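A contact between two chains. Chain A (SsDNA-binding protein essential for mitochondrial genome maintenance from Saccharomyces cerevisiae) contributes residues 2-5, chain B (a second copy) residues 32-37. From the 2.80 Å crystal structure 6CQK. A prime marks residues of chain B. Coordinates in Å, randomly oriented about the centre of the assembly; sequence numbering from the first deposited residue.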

# COMPACT_ATOMS: atom_id res chain seq x y z
N ASP A 2 5.39 -10.44 -9.72
CA ASP A 2 6.17 -9.12 -9.95
C ASP A 2 5.23 -7.96 -10.22
O ASP A 2 4.42 -8.05 -11.14
CB ASP A 2 7.07 -9.16 -11.21
CG ASP A 2 8.51 -9.45 -10.96
OD1 ASP A 2 8.85 -10.04 -9.94
OD2 ASP A 2 9.34 -9.10 -11.80
N PHE A 3 5.37 -6.83 -9.54
CA PHE A 3 4.45 -5.67 -9.75
C PHE A 3 5.05 -4.31 -9.40
O PHE A 3 6.13 -4.22 -8.78
CB PHE A 3 3.11 -5.88 -8.99
CG PHE A 3 3.23 -5.84 -7.48
CD1 PHE A 3 3.24 -4.63 -6.80
CD2 PHE A 3 3.32 -7.01 -6.74
CE1 PHE A 3 3.36 -4.61 -5.41
CE2 PHE A 3 3.44 -6.99 -5.35
CZ PHE A 3 3.44 -5.79 -4.69
N SER A 4 4.34 -3.26 -9.75
CA SER A 4 4.79 -1.93 -9.32
C SER A 4 3.60 -1.04 -9.23
O SER A 4 3.17 -0.55 -10.23
CB SER A 4 5.90 -1.35 -10.24
OG SER A 4 5.44 -1.24 -11.56
N LYS A 5 3.08 -0.85 -8.03
CA LYS A 5 1.89 -0.02 -7.84
C LYS A 5 2.25 1.17 -7.01
O LYS A 5 3.13 1.10 -6.19
CB LYS A 5 0.69 -0.76 -7.21
CG LYS A 5 0.96 -1.38 -5.88
CD LYS A 5 -0.23 -2.12 -5.31
CE LYS A 5 -1.08 -1.14 -4.49
NZ LYS A 5 -2.46 -1.61 -4.19
N ILE B 32 15.68 -1.96 -9.69
CA ILE B 32 14.85 -3.15 -9.62
C ILE B 32 14.19 -3.38 -10.96
O ILE B 32 13.62 -2.44 -11.55
CB ILE B 32 13.70 -2.98 -8.63
CG1 ILE B 32 14.27 -2.78 -7.25
CG2 ILE B 32 12.76 -4.19 -8.59
CD1 ILE B 32 13.24 -2.43 -6.20
N ALA B 33 14.31 -4.60 -11.50
CA ALA B 33 13.62 -4.92 -12.73
C ALA B 33 12.37 -5.61 -12.29
O ALA B 33 12.46 -6.61 -11.65
CB ALA B 33 14.46 -5.79 -13.62
N SER B 34 11.21 -5.08 -12.68
CA SER B 34 9.90 -5.64 -12.32
C SER B 34 9.16 -5.91 -13.58
O SER B 34 8.97 -5.01 -14.41
CB SER B 34 9.08 -4.65 -11.50
OG SER B 34 7.68 -4.97 -11.47
N GLN B 35 8.77 -7.15 -13.75
CA GLN B 35 8.20 -7.63 -15.01
C GLN B 35 6.96 -8.43 -14.72
O GLN B 35 7.05 -9.64 -14.43
CB GLN B 35 9.19 -8.51 -15.78
CG GLN B 35 8.62 -8.89 -17.11
CD GLN B 35 9.52 -9.79 -17.90
OE1 GLN B 35 10.44 -10.41 -17.38
NE2 GLN B 35 9.26 -9.85 -19.20
N PRO B 36 5.82 -7.76 -14.75
CA PRO B 36 4.58 -8.39 -14.45
C PRO B 36 4.26 -9.58 -15.30
O PRO B 36 3.66 -10.50 -14.75
CB PRO B 36 3.55 -7.29 -14.65
CG PRO B 36 4.30 -6.05 -14.34
CD PRO B 36 5.68 -6.29 -14.87
N ARG B 37 4.59 -9.60 -16.60
CA ARG B 37 4.06 -10.68 -17.52
C ARG B 37 5.04 -11.24 -18.63
O ARG B 37 4.73 -12.09 -19.51
CB ARG B 37 2.77 -10.13 -18.15
CG ARG B 37 1.67 -9.49 -17.25
CD ARG B 37 0.85 -8.45 -18.03
NE ARG B 37 -0.17 -9.09 -18.89
CZ ARG B 37 -0.97 -8.44 -19.73
NH1 ARG B 37 -0.92 -7.09 -19.82
NH2 ARG B 37 -1.82 -9.12 -20.50

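This is a small, polar contact between two copies of one protein, in which a single aspartate carboxylate receives a backbone amide from the neighbouring chain and a few lesser contacts gather around that bond. It illustrates a general principle: two chain segments that cross rather than pair edge to edge can still be joined when a side chain on one satisfies the main chain of the other.

The backbones do not run alongside one another. Their touching parts lie 101° apart, close to perpendicular, so the regular ladder of amide-to-carbonyl bonds found between neighbouring strands has no place here. The closest CA atoms of the two stretches are those of Asp2 and Pro36′, 4.8 Å apart, and the two stretches together bury 230 Å².

Asp2 is the centre of the contact and the residue most covered by the other stretch. Its CA-to-CB bond points toward chain B, and its carboxylate reaches the point where the strand ending at Ser34′ gives way to loop. There the backbone N of Gln35′ donates a hydrogen bond to OD2 of Asp2, 2.8 Å long and nearly straight, with an angle of 168° at the hydrogen. A short, linear bond from a neutral amide to a carboxylate oxygen is favourable because the acceptor is rich in electron density. The same oxygen, OD2 of Asp2, lies 3.5 Å from CA of Ser34′, so the carboxylate sits snugly against the main chain. Gln35′ takes part chiefly through its backbone: its CA-to-CB bond points away from chain A, and although CB of Gln35′ comes within 4.0 Å of OD2 of Asp2, the extended remainder of the side chain leads off from the contact.

The main chain of Asp2 contributes as well. O of Asp2 lies 3.3 Å from CA of Pro36′, with an angle of 140° at the hydrogen, a CA-H...O contact. Proline has no amide hydrogen to offer, but the polarised CA-H can still face a carbonyl oxygen at close range.

One residue farther along chain A, the carbonyl O of Phe3 lies 3.2 Å from OG of Ser34′, a weak hydrogen bond; the hydroxyl proton could instead go to another acceptor within reach. The aromatic side chain of Phe3 plays no part, its CA-to-CB bond pointing away from chain B. Ser4 does point toward chain B, yet CB of Ser4 stays 4.2 Å from OG of Ser34′, making a loose packing contact.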